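Local coordinates for protein UlvanLyase-PL25 (Pseudoalteromonas sp. PLSV, PDB 5UAS) that cleaves ulvan, the sulfated cell-wall polysaccharide of green seaweeds, as a beta-propeller polysaccharide lyase of family PL25, at residues Lys94-Asn99 with Val434-Ile439; Glu109-Ile114 with Lys144-Ile149; Asn157-Gly162 with Phe179-His184; Trp303-Ser308 with Ala320-Ile325. All coordinates share one frame; numbering follows the deposited sequence.

How the contacts relate
The four contacts sample the sheets and loops of a beta-propeller. Contact 1 ties the loop between strands 76-81 and 103-106 to the 434-439 loop, bringing early and late parts of the chain together; contacts 2, 3 and 4 follow one another within the 334 residues it spans. Contact 2 lies where the turns of the sheet holding strands 112-116 and 139-143 meet, away from the glycan, its centre about 34 Å from that of contact 4, on the opposite side of the chain's centre. Contacts 1, 3 and 4 each contribute residues to the glycan pocket, their centres 22 to 23 Å apart: contacts 1 and 3 both reach the glucuronate, and contacts 1 and 4 the same sulfated rhamnose.

Contact 1: residues Lys94-Asn99 with Val434-Ile439; sequences KKFDNN and VSDEGI. With 83Y (3-O-sulfo-alpha-L-rhamnopyranose), chain C; BDP (beta-D-glucopyranuronic acid), chain B.
The Phe96 ring presents its edge to Asp436, whose OD2 lies in the ring plane, and the carboxylate stands almost upright against it, the two planes 81° apart. Asp436 O comes obliquely to the ring, 3.4 Å from Phe96 CE2, as does Glu437, whose CG is 3.7 Å from Phe96 CZ. This is a loop-to-loop contact at the surface of the beta-propeller, held by a salt-bridge network of Lys95, Asp436 and Glu437. With CG anti to the backbone N (chi1 -175°) and every later carbon extended, Lys95 runs out to place one ammonium between two carboxylates. Lys95 NZ meets Asp436 OD1 on the syn side at 3.0 Å, but uses the anti lone pair of Glu437 OE2 at 3.1 Å. Sharing one cation probably offsets the mutual repulsion of the two acids. Farther along the same loop the substrate is met: Asp97 and Asn99 form an Asx turn, with Asp97 OD2 also held by His119 and His135. Asn98, whose OD1 is engaged by Gln58 and Asn36, turns its amide nitrogen to the sulfate of the rhamnose, ND2 donating to O2S of that sugar at 3.3 Å.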
# COMPACT_ATOMS: atom_id res chain seq x y z
N LYS A 94 -12.16 -8.24 -15.90
CA LYS A 94 -10.96 -8.90 -15.39
C LYS A 94 -11.34 -9.98 -14.39
O LYS A 94 -12.27 -9.81 -13.60
CB LYS A 94 -10.04 -7.86 -14.75
CG LYS A 94 -8.62 -8.30 -14.57
CD LYS A 94 -7.70 -7.10 -14.35
CE LYS A 94 -6.26 -7.54 -14.06
NZ LYS A 94 -6.13 -8.29 -12.76
N LYS A 95 -10.63 -11.11 -14.43
CA LYS A 95 -10.95 -12.20 -13.51
C LYS A 95 -10.87 -11.72 -12.06
O LYS A 95 -11.83 -11.89 -11.30
CB LYS A 95 -10.02 -13.40 -13.74
CG LYS A 95 -10.40 -14.60 -12.87
CD LYS A 95 -9.56 -15.84 -13.16
CE LYS A 95 -9.96 -16.99 -12.23
NZ LYS A 95 -9.01 -18.15 -12.28
N PHE A 96 -9.74 -11.13 -11.66
CA PHE A 96 -9.58 -10.53 -10.35
C PHE A 96 -9.20 -9.06 -10.49
O PHE A 96 -8.37 -8.69 -11.33
CB PHE A 96 -8.52 -11.29 -9.52
CG PHE A 96 -8.93 -12.70 -9.19
CD1 PHE A 96 -9.92 -12.92 -8.24
CD2 PHE A 96 -8.38 -13.78 -9.85
CE1 PHE A 96 -10.34 -14.21 -7.95
CE2 PHE A 96 -8.79 -15.06 -9.54
CZ PHE A 96 -9.76 -15.27 -8.60
N ASP A 97 -9.85 -8.24 -9.69
CA ASP A 97 -9.62 -6.80 -9.71
C ASP A 97 -8.44 -6.42 -8.81
O ASP A 97 -7.51 -5.74 -9.26
CB ASP A 97 -10.91 -6.10 -9.28
CG ASP A 97 -10.77 -4.62 -9.25
OD1 ASP A 97 -9.93 -4.13 -8.48
OD2 ASP A 97 -11.52 -3.95 -9.98
N ASN A 98 -8.47 -6.85 -7.54
CA ASN A 98 -7.41 -6.74 -6.55
C ASN A 98 -7.30 -5.37 -5.87
O ASN A 98 -6.58 -5.27 -4.86
CB ASN A 98 -6.01 -7.05 -7.13
CG ASN A 98 -5.94 -8.42 -7.78
OD1 ASN A 98 -6.30 -9.44 -7.18
ND2 ASN A 98 -5.44 -8.46 -9.02
N ASN A 99 -7.96 -4.33 -6.36
CA ASN A 99 -7.74 -3.00 -5.80
C ASN A 99 -8.48 -2.79 -4.49
O ASN A 99 -8.27 -1.77 -3.84
CB ASN A 99 -8.15 -1.92 -6.81
CG ASN A 99 -7.16 -1.83 -7.97
OD1 ASN A 99 -6.16 -1.13 -7.88
ND2 ASN A 99 -7.43 -2.56 -9.05
N VAL A 434 1.32 -18.44 -7.76
CA VAL A 434 1.64 -19.49 -8.71
C VAL A 434 0.59 -19.43 -9.80
O VAL A 434 0.90 -19.07 -10.94
CB VAL A 434 1.70 -20.86 -8.03
CG1 VAL A 434 1.96 -21.99 -9.06
CG2 VAL A 434 2.80 -20.83 -6.97
N SER A 435 -0.63 -19.78 -9.46
CA SER A 435 -1.77 -19.40 -10.28
C SER A 435 -2.45 -18.23 -9.60
O SER A 435 -1.90 -17.60 -8.69
CB SER A 435 -2.72 -20.58 -10.48
OG SER A 435 -3.41 -20.86 -9.28
N ASP A 436 -3.67 -17.90 -10.03
CA ASP A 436 -4.34 -16.78 -9.40
C ASP A 436 -5.36 -17.20 -8.35
O ASP A 436 -6.12 -16.35 -7.88
CB ASP A 436 -4.98 -15.87 -10.46
CG ASP A 436 -5.98 -16.59 -11.33
OD1 ASP A 436 -6.34 -17.73 -11.03
OD2 ASP A 436 -6.42 -15.98 -12.34
N GLU A 437 -5.38 -18.47 -7.94
CA GLU A 437 -6.18 -18.91 -6.81
C GLU A 437 -5.35 -19.87 -5.96
O GLU A 437 -4.27 -20.30 -6.37
CB GLU A 437 -7.49 -19.55 -7.26
CG GLU A 437 -8.40 -18.62 -8.08
CD GLU A 437 -9.72 -19.29 -8.45
OE1 GLU A 437 -10.36 -19.87 -7.55
OE2 GLU A 437 -10.12 -19.25 -9.63
N GLY A 438 -5.84 -20.17 -4.76
CA GLY A 438 -5.14 -21.10 -3.88
C GLY A 438 -3.77 -20.63 -3.46
O GLY A 438 -2.87 -21.45 -3.27
N ILE A 439 -3.61 -19.32 -3.28
CA ILE A 439 -2.30 -18.72 -3.08
C ILE A 439 -1.88 -18.84 -1.62
O ILE A 439 -2.62 -18.45 -0.71
CB ILE A 439 -2.32 -17.25 -3.54
CG1 ILE A 439 -2.56 -17.21 -5.05
CG2 ILE A 439 -1.02 -16.51 -3.17
CD1 ILE A 439 -2.70 -15.76 -5.56
C1 83Y C . -2.80 -0.36 -10.20
C2 83Y C . -2.66 -1.42 -9.12
C3 83Y C . -2.57 -2.83 -9.73
C4 83Y C . -1.50 -2.92 -10.83
C5 83Y C . -1.66 -1.77 -11.80
C6 83Y C . -0.47 -1.74 -12.77
O1S 83Y C . -2.80 -5.29 -6.89
O2 83Y C . -1.52 -1.14 -8.35
O2S 83Y C . -3.63 -5.70 -9.21
O3 83Y C . -2.28 -3.74 -8.69
O3S 83Y C . -4.54 -3.96 -7.81
O5 83Y C . -1.76 -0.50 -11.16
S 83Y C . -3.35 -4.73 -8.14
O4 83Y C . -1.68 -4.13 -11.60
C1 BDP B . -6.97 -0.27 -13.17
C2 BDP B . -5.55 -0.58 -13.70
C3 BDP B . -4.63 0.42 -13.07
C4 BDP B . -4.70 0.40 -11.59
C5 BDP B . -6.09 0.60 -11.13
C6 BDP B . -6.58 2.06 -10.87
O2 BDP B . -5.20 -1.93 -13.37
O3 BDP B . -4.78 1.74 -13.63
O4 BDP B . -4.04 -0.65 -10.85
O5 BDP B . -7.05 -0.21 -11.72
O6A BDP B . -5.78 2.98 -10.71
O6B BDP B . -7.80 2.28 -10.78

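Contact 2: residues Glu109-Ile114 with Lys144-Ile149; sequences EGYIHI and KRPYDI
CG of Tyr111 lies anti to its carbonyl carbon (chi1 -67°), which helps set the phenol beside Pro146. The same kind of rotamer at Tyr147 (chi1 -60°) folds its ring back over Gly110, although its CB leaves the backbone pointing away. Two aromatic faces are thereby used in one small contact. Pro146 CG lies over one face of Tyr111, 3.9 Å from the ring centroid and 21° off the normal, a CH-pi contact. The carbonyl oxygen of Gly110 sits above the centre of the Tyr147 ring, and Gly110 CA comes within 3.3 Å of Tyr147 CE2, an approach possible where no side chain intervenes. Gly110 O also accepts a hydrogen bond from Tyr147 N at 2.9 Å, the donor lying above the carbonyl plane. Arg145 to Asp148 form a type II beta turn, with Pro146 and Tyr147 at its corners. At the phenol end, a water joins Tyr111 OH to Lys144 O, donating to the carbonyl. Deeper in, packing tightens where Ile112 CD1 meets Ile149 CG2 at 3.4 Å. The turn links strands 139-143 and 151-154 of a four-stranded propeller sheet: Ile112 and Ile149 both press on Tyr54 and Ile66 of the adjoining sheet, from strands 52-58 and 64-70, while Tyr111 packs against Val142 and Ser143 of strand 139-143.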
# COMPACT_ATOMS: atom_id res chain seq x y z
N GLU A 109 -10.26 1.27 21.46
CA GLU A 109 -11.05 0.36 22.28
C GLU A 109 -10.80 -1.09 21.92
O GLU A 109 -11.43 -1.98 22.50
CB GLU A 109 -12.55 0.67 22.17
CG GLU A 109 -12.98 1.97 22.89
CD GLU A 109 -12.79 1.93 24.41
OE1 GLU A 109 -12.96 0.84 25.02
OE2 GLU A 109 -12.48 2.99 25.00
N GLY A 110 -9.87 -1.34 21.01
CA GLY A 110 -9.50 -2.70 20.68
C GLY A 110 -10.29 -3.30 19.55
O GLY A 110 -10.04 -4.45 19.21
N TYR A 111 -11.22 -2.57 18.96
CA TYR A 111 -11.93 -3.10 17.81
C TYR A 111 -11.02 -3.09 16.59
O TYR A 111 -10.28 -2.14 16.36
CB TYR A 111 -13.21 -2.31 17.55
CG TYR A 111 -14.23 -2.51 18.66
CD1 TYR A 111 -15.11 -3.60 18.64
CD2 TYR A 111 -14.29 -1.64 19.74
CE1 TYR A 111 -16.05 -3.80 19.65
CE2 TYR A 111 -15.23 -1.83 20.76
CZ TYR A 111 -16.09 -2.91 20.72
OH TYR A 111 -17.01 -3.09 21.74
N ILE A 112 -11.08 -4.17 15.82
CA ILE A 112 -10.30 -4.30 14.60
C ILE A 112 -11.16 -3.86 13.42
O ILE A 112 -12.28 -4.36 13.22
CB ILE A 112 -9.79 -5.74 14.42
CG1 ILE A 112 -9.01 -6.15 15.66
CG2 ILE A 112 -8.91 -5.84 13.20
CD1 ILE A 112 -8.84 -7.62 15.82
N HIS A 113 -10.64 -2.91 12.67
CA HIS A 113 -11.29 -2.37 11.49
C HIS A 113 -10.62 -2.91 10.24
O HIS A 113 -9.39 -2.96 10.16
CB HIS A 113 -11.19 -0.84 11.49
CG HIS A 113 -11.90 -0.20 12.64
ND1 HIS A 113 -13.14 0.39 12.51
CD2 HIS A 113 -11.56 -0.10 13.95
CE1 HIS A 113 -13.52 0.85 13.69
NE2 HIS A 113 -12.58 0.57 14.58
N ILE A 114 -11.43 -3.28 9.26
CA ILE A 114 -10.96 -3.67 7.94
C ILE A 114 -11.64 -2.78 6.90
O ILE A 114 -12.88 -2.70 6.86
CB ILE A 114 -11.25 -5.16 7.68
CG1 ILE A 114 -10.49 -6.01 8.70
CG2 ILE A 114 -10.97 -5.50 6.21
CD1 ILE A 114 -9.00 -6.14 8.46
N LYS A 144 -16.89 -7.54 15.94
CA LYS A 144 -18.00 -7.37 16.88
C LYS A 144 -17.50 -7.16 18.31
O LYS A 144 -18.21 -6.57 19.13
CB LYS A 144 -18.94 -8.57 16.82
CG LYS A 144 -19.79 -8.57 15.56
CD LYS A 144 -20.90 -9.60 15.65
CE LYS A 144 -21.71 -9.63 14.35
NZ LYS A 144 -22.90 -10.52 14.46
N ARG A 145 -16.32 -7.67 18.64
CA ARG A 145 -15.80 -7.57 19.99
C ARG A 145 -14.34 -7.17 19.90
O ARG A 145 -13.68 -7.45 18.90
CB ARG A 145 -15.93 -8.90 20.75
CG ARG A 145 -17.37 -9.27 21.04
CD ARG A 145 -17.47 -10.75 21.36
NE ARG A 145 -16.61 -11.14 22.47
CZ ARG A 145 -17.00 -11.14 23.74
NH1 ARG A 145 -18.23 -10.74 24.06
NH2 ARG A 145 -16.16 -11.53 24.70
N PRO A 146 -13.82 -6.49 20.92
CA PRO A 146 -12.41 -6.07 20.85
C PRO A 146 -11.51 -7.28 20.80
O PRO A 146 -11.76 -8.30 21.45
CB PRO A 146 -12.22 -5.27 22.15
CG PRO A 146 -13.62 -4.80 22.54
CD PRO A 146 -14.55 -5.91 22.06
N TYR A 147 -10.46 -7.18 19.96
CA TYR A 147 -9.38 -8.17 19.89
C TYR A 147 -9.87 -9.56 19.52
O TYR A 147 -9.17 -10.54 19.75
CB TYR A 147 -8.57 -8.21 21.19
CG TYR A 147 -7.97 -6.87 21.45
CD1 TYR A 147 -6.98 -6.38 20.61
CD2 TYR A 147 -8.42 -6.06 22.49
CE1 TYR A 147 -6.44 -5.14 20.80
CE2 TYR A 147 -7.88 -4.79 22.68
CZ TYR A 147 -6.89 -4.35 21.82
OH TYR A 147 -6.32 -3.10 21.96
N ASP A 148 -11.04 -9.64 18.91
CA ASP A 148 -11.64 -10.91 18.48
C ASP A 148 -11.83 -10.82 16.97
O ASP A 148 -12.70 -10.09 16.49
CB ASP A 148 -12.97 -11.12 19.19
CG ASP A 148 -13.60 -12.47 18.90
OD1 ASP A 148 -13.32 -13.04 17.83
OD2 ASP A 148 -14.37 -12.95 19.75
N ILE A 149 -11.03 -11.59 16.21
CA ILE A 149 -11.11 -11.54 14.75
C ILE A 149 -12.14 -12.49 14.16
O ILE A 149 -12.20 -12.62 12.93
CB ILE A 149 -9.73 -11.80 14.12
CG1 ILE A 149 -9.27 -13.22 14.43
CG2 ILE A 149 -8.73 -10.73 14.56
CD1 ILE A 149 -8.11 -13.69 13.54
O HOH W 1 -18.57 -5.42 21.78

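Contact 3: residues Asn157-Gly162 with Phe179-His184; sequences NITPFG and FRHGAH. With ZN (zinc ion), chain E; BDP (beta-D-glucopyranuronic acid), chain B; 83Y (3-O-sulfo-alpha-L-rhamnopyranose), chain D.
The backbones of Phe161-Gly162 and Arg180-Gly182 meet without a conventional hydrogen bond across the contact, CA-H groups making close approaches to carbonyl oxygens instead. Phe161 O receives His181 CA at 3.1 Å, and Arg180 O receives Gly162 CA at 3.2 Å; Phe161 and His181 are each the centre of an inverse gamma turn. Phe161 O also lies over one face of the His181 imidazole and near the plane of the Phe179 ring, at its edge. The Thr159 methyl touches both rings obliquely, CG2 standing 3.4 Å from Phe179 CE2 and making an off-centre CH-pi contact with His181. Its hydroxyl is turned anti to the backbone N (chi1 180°), where OG1 accepts from Phe161 N and closes an ST turn. Beyond this packing, Arg180 NE donates to Gly182 O, which helps fix the guanidinium. Arg180 NH1 reaches O6A of the glucuronate at 2.9 Å and Arg180 NH2 its O6B at 2.8 Å, a fork around the carboxylate. His184 ND1 binds the zinc ion with His240, Cys242 and His254, while its NE2 donates to O4 of the chain D rhamnose. The strand end and following loop thus serve both the uronate-binding pocket and a probably structural zinc site, close to Tyr164, the probable proton acceptor.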
# COMPACT_ATOMS: atom_id res chain seq x y z
N ASN A 157 -19.61 3.31 6.57
CA ASN A 157 -19.86 4.69 6.99
C ASN A 157 -18.83 5.64 6.38
O ASN A 157 -18.60 6.75 6.87
CB ASN A 157 -19.83 4.79 8.51
CG ASN A 157 -18.51 4.29 9.09
OD1 ASN A 157 -17.65 3.80 8.35
ND2 ASN A 157 -18.32 4.45 10.40
N ILE A 158 -18.15 5.18 5.35
CA ILE A 158 -17.26 6.00 4.55
C ILE A 158 -17.87 6.08 3.16
O ILE A 158 -18.75 5.29 2.80
CB ILE A 158 -15.84 5.40 4.50
CG1 ILE A 158 -15.91 4.00 3.84
CG2 ILE A 158 -15.27 5.30 5.90
CD1 ILE A 158 -14.57 3.20 3.89
N THR A 159 -17.35 6.99 2.34
CA THR A 159 -17.91 7.10 1.00
C THR A 159 -17.67 5.81 0.21
O THR A 159 -16.59 5.21 0.30
CB THR A 159 -17.35 8.30 0.24
OG1 THR A 159 -17.94 8.33 -1.07
CG2 THR A 159 -15.81 8.20 0.11
N PRO A 160 -18.64 5.36 -0.58
CA PRO A 160 -18.39 4.20 -1.44
C PRO A 160 -17.41 4.47 -2.56
O PRO A 160 -16.87 3.51 -3.13
CB PRO A 160 -19.79 3.87 -1.99
CG PRO A 160 -20.46 5.23 -2.02
CD PRO A 160 -20.00 5.91 -0.75
N PHE A 161 -17.12 5.74 -2.86
CA PHE A 161 -16.24 6.10 -3.98
C PHE A 161 -14.82 6.13 -3.44
O PHE A 161 -14.30 7.18 -3.05
CB PHE A 161 -16.65 7.44 -4.57
CG PHE A 161 -18.08 7.48 -4.99
CD1 PHE A 161 -18.53 6.67 -6.01
CD2 PHE A 161 -18.99 8.31 -4.34
CE1 PHE A 161 -19.87 6.69 -6.39
CE2 PHE A 161 -20.33 8.34 -4.70
CZ PHE A 161 -20.77 7.54 -5.72
N GLY A 162 -14.19 4.97 -3.40
CA GLY A 162 -12.86 4.85 -2.83
C GLY A 162 -12.04 3.75 -3.49
O GLY A 162 -12.58 2.70 -3.88
N PHE A 179 -7.49 7.76 0.89
CA PHE A 179 -7.84 6.99 -0.30
C PHE A 179 -8.05 7.93 -1.49
O PHE A 179 -8.16 9.15 -1.35
CB PHE A 179 -9.11 6.13 -0.07
CG PHE A 179 -10.31 6.92 0.41
CD1 PHE A 179 -10.47 7.23 1.76
CD2 PHE A 179 -11.27 7.38 -0.49
CE1 PHE A 179 -11.58 7.97 2.21
CE2 PHE A 179 -12.39 8.10 -0.07
CZ PHE A 179 -12.54 8.40 1.30
N ARG A 180 -8.15 7.32 -2.67
CA ARG A 180 -8.58 8.04 -3.86
C ARG A 180 -10.11 7.99 -3.96
O ARG A 180 -10.70 6.91 -3.91
CB ARG A 180 -7.93 7.41 -5.09
CG ARG A 180 -8.30 8.12 -6.37
CD ARG A 180 -7.68 7.36 -7.54
NE ARG A 180 -8.31 6.04 -7.71
CZ ARG A 180 -7.92 5.11 -8.57
NH1 ARG A 180 -6.83 5.30 -9.34
NH2 ARG A 180 -8.60 3.95 -8.64
N HIS A 181 -10.73 9.16 -4.11
CA HIS A 181 -12.19 9.30 -4.02
C HIS A 181 -12.84 8.99 -5.37
O HIS A 181 -13.51 9.81 -6.01
CB HIS A 181 -12.53 10.72 -3.55
CG HIS A 181 -13.93 10.92 -3.03
ND1 HIS A 181 -15.06 10.82 -3.82
CD2 HIS A 181 -14.37 11.31 -1.81
CE1 HIS A 181 -16.13 11.11 -3.10
NE2 HIS A 181 -15.74 11.41 -1.87
N GLY A 182 -12.63 7.75 -5.81
CA GLY A 182 -13.15 7.27 -7.09
C GLY A 182 -12.11 6.48 -7.86
O GLY A 182 -11.20 5.87 -7.27
N ALA A 183 -12.27 6.46 -9.19
CA ALA A 183 -11.31 5.76 -10.06
C ALA A 183 -10.23 6.75 -10.49
O ALA A 183 -9.92 7.66 -9.72
CB ALA A 183 -12.04 5.13 -11.25
N HIS A 184 -9.63 6.60 -11.68
CA HIS A 184 -8.43 7.41 -11.98
C HIS A 184 -8.68 8.90 -11.83
O HIS A 184 -7.79 9.65 -11.41
CB HIS A 184 -7.97 7.17 -13.41
CG HIS A 184 -7.30 5.86 -13.63
ND1 HIS A 184 -6.43 5.65 -14.68
CD2 HIS A 184 -7.37 4.70 -12.95
CE1 HIS A 184 -5.98 4.41 -14.62
NE2 HIS A 184 -6.56 3.80 -13.60
ZN ZN E . -5.82 6.92 -16.17
C1 BDP B . -6.97 -0.27 -13.17
C2 BDP B . -5.55 -0.58 -13.70
C3 BDP B . -4.63 0.42 -13.07
C4 BDP B . -4.70 0.40 -11.59
C5 BDP B . -6.09 0.60 -11.13
C6 BDP B . -6.58 2.06 -10.87
O2 BDP B . -5.20 -1.93 -13.37
O3 BDP B . -4.78 1.74 -13.63
O4 BDP B . -4.04 -0.65 -10.85
O5 BDP B . -7.05 -0.21 -11.72
O6A BDP B . -5.78 2.98 -10.71
O6B BDP B . -7.80 2.28 -10.78
C1 83Y D . -10.48 2.15 -16.41
C2 83Y D . -9.49 1.08 -16.85
C3 83Y D . -8.23 1.14 -15.99
C4 83Y D . -8.61 0.93 -14.52
C5 83Y D . -9.58 2.05 -14.17
C6 83Y D . -10.06 2.00 -12.73
O1 83Y D . -9.94 3.45 -16.68
O1S 83Y D . -5.04 -0.42 -17.31
O2 83Y D . -10.08 -0.21 -16.75
O2S 83Y D . -6.27 1.35 -18.43
O3 83Y D . -7.27 0.19 -16.46
O3S 83Y D . -5.32 1.72 -16.24
O5 83Y D . -10.75 2.00 -15.01
S 83Y D . -5.98 0.72 -17.12
O4 83Y D . -7.43 0.99 -13.71

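Contact 4: residues Trp303-Ser308 with Ala320-Ile325; sequences WTFNGS and AINAGI. With 83Y (3-O-sulfo-alpha-L-rhamnopyranose), chain C.
Backbone hydrogen bonds dominate the pairing of Trp303 with Gly324 and Phe305 with Asn322 in this antiparallel hairpin, whose segment axes run at 155° to each other. Trp303 and Gly324 exchange two bonds of 2.9 Å, Trp303 N to Gly324 O and Gly324 N to Trp303 O. Between these pairs CA-H groups add contacts, with Ala323 CA against Trp303 O and Thr304 CA against Asn322 O.

Side-chain polar bonding centres on Asn322. Its CG is anti to the carbonyl carbon (chi1 -52°), which lays the amide alongside the neighbouring strand 303-308: Asn322 ND2 donates to Phe305 O at 3.0 Å while Asn322 N reaches the same oxygen from the opposite face of the carbonyl plane. That oxygen is gripped twice, and Asn322 OD1 is taken by Thr337 of the next strand. A water lies within hydrogen-bonding distance of Asn306 OD1 and Ala320 O.

Apolar contact is lighter, with Ile321 CD1 4.0 Å from Thr304 CB and Ala323 CB 4.1 Å from Thr304 CG2. The Phe305 ring lies alongside Asn322 but extends beyond it, and its edge meets the sulfated rhamnose, Phe305 CE1 being 3.3 Å from the sugar's O2.

Gly307 and Ser308 together face Ala320, a classic beta bulge in the first two strands of a four-stranded antiparallel propeller sheet, with Phe305 lining the glycan pocket.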
# COMPACT_ATOMS: atom_id res chain seq x y z
N TRP A 303 8.77 5.30 -16.41
CA TRP A 303 7.43 5.16 -15.85
C TRP A 303 7.54 4.63 -14.43
O TRP A 303 8.34 3.73 -14.15
CB TRP A 303 6.58 4.20 -16.67
CG TRP A 303 6.12 4.67 -18.02
CD1 TRP A 303 6.70 5.60 -18.84
CD2 TRP A 303 4.94 4.21 -18.71
NE1 TRP A 303 5.96 5.75 -20.00
CE2 TRP A 303 4.87 4.91 -19.93
CE3 TRP A 303 3.93 3.28 -18.41
CZ2 TRP A 303 3.85 4.70 -20.86
CZ3 TRP A 303 2.91 3.08 -19.32
CH2 TRP A 303 2.87 3.78 -20.53
N THR A 304 6.71 5.16 -13.54
CA THR A 304 6.85 4.88 -12.11
C THR A 304 5.73 3.99 -11.60
O THR A 304 4.67 3.85 -12.22
CB THR A 304 6.86 6.19 -11.32
OG1 THR A 304 5.72 6.98 -11.69
CG2 THR A 304 8.13 6.96 -11.63
N PHE A 305 6.00 3.38 -10.45
CA PHE A 305 4.98 2.72 -9.65
C PHE A 305 5.35 3.03 -8.22
O PHE A 305 6.47 2.76 -7.80
CB PHE A 305 4.96 1.19 -9.92
CG PHE A 305 3.86 0.48 -9.21
CD1 PHE A 305 2.58 0.49 -9.72
CD2 PHE A 305 4.12 -0.22 -8.03
CE1 PHE A 305 1.54 -0.12 -9.06
CE2 PHE A 305 3.09 -0.87 -7.36
CZ PHE A 305 1.79 -0.85 -7.91
N ASN A 306 4.43 3.66 -7.49
CA ASN A 306 4.80 4.25 -6.21
C ASN A 306 5.19 3.17 -5.19
O ASN A 306 4.75 2.02 -5.26
CB ASN A 306 3.66 5.12 -5.66
CG ASN A 306 4.14 6.09 -4.59
OD1 ASN A 306 5.31 6.45 -4.57
ND2 ASN A 306 3.24 6.49 -3.68
N GLY A 307 6.03 3.57 -4.24
CA GLY A 307 6.43 2.73 -3.13
C GLY A 307 5.92 3.26 -1.80
O GLY A 307 4.71 3.26 -1.57
N SER A 308 6.81 3.71 -0.92
CA SER A 308 6.44 4.10 0.44
C SER A 308 7.42 5.18 0.89
O SER A 308 8.38 5.49 0.19
CB SER A 308 6.46 2.88 1.37
OG SER A 308 7.77 2.33 1.41
N ALA A 320 10.89 5.21 -1.33
CA ALA A 320 11.05 4.11 -2.27
C ALA A 320 10.15 4.42 -3.46
O ALA A 320 8.95 4.66 -3.30
CB ALA A 320 10.67 2.77 -1.62
N ILE A 321 10.74 4.47 -4.65
CA ILE A 321 10.00 4.72 -5.87
C ILE A 321 10.42 3.67 -6.89
O ILE A 321 11.62 3.46 -7.12
CB ILE A 321 10.23 6.16 -6.39
CG1 ILE A 321 9.43 6.40 -7.68
CG2 ILE A 321 11.72 6.46 -6.57
CD1 ILE A 321 7.90 6.35 -7.45
N ASN A 322 9.45 2.97 -7.46
CA ASN A 322 9.80 2.05 -8.54
C ASN A 322 9.70 2.76 -9.88
O ASN A 322 8.79 3.56 -10.11
CB ASN A 322 8.88 0.83 -8.53
CG ASN A 322 8.84 0.18 -7.20
OD1 ASN A 322 9.78 -0.55 -6.82
ND2 ASN A 322 7.75 0.40 -6.46
N ALA A 323 10.63 2.44 -10.79
CA ALA A 323 10.59 3.07 -12.10
C ALA A 323 11.21 2.14 -13.13
O ALA A 323 12.06 1.32 -12.78
CB ALA A 323 11.32 4.42 -12.09
N GLY A 324 10.82 2.30 -14.39
CA GLY A 324 11.38 1.44 -15.42
C GLY A 324 11.15 2.01 -16.80
O GLY A 324 10.29 2.87 -17.02
N ILE A 325 11.95 1.52 -17.74
CA ILE A 325 11.86 1.96 -19.13
C ILE A 325 10.53 1.54 -19.73
O ILE A 325 10.08 0.39 -19.58
CB ILE A 325 13.05 1.41 -19.93
CG1 ILE A 325 14.35 2.04 -19.42
CG2 ILE A 325 12.87 1.66 -21.41
CD1 ILE A 325 15.62 1.16 -19.66
C1 83Y C . -2.80 -0.36 -10.20
C2 83Y C . -2.66 -1.42 -9.12
C3 83Y C . -2.57 -2.83 -9.73
C4 83Y C . -1.50 -2.92 -10.83
C5 83Y C . -1.66 -1.77 -11.80
C6 83Y C . -0.47 -1.74 -12.77
O1S 83Y C . -2.80 -5.29 -6.89
O2 83Y C . -1.52 -1.14 -8.35
O2S 83Y C . -3.63 -5.70 -9.21
O3 83Y C . -2.28 -3.74 -8.69
O3S 83Y C . -4.54 -3.96 -7.81
O5 83Y C . -1.76 -0.50 -11.16
S 83Y C . -3.35 -4.73 -8.14
O4 83Y C . -1.68 -4.13 -11.60
O HOH W 2 6.97 6.63 -2.51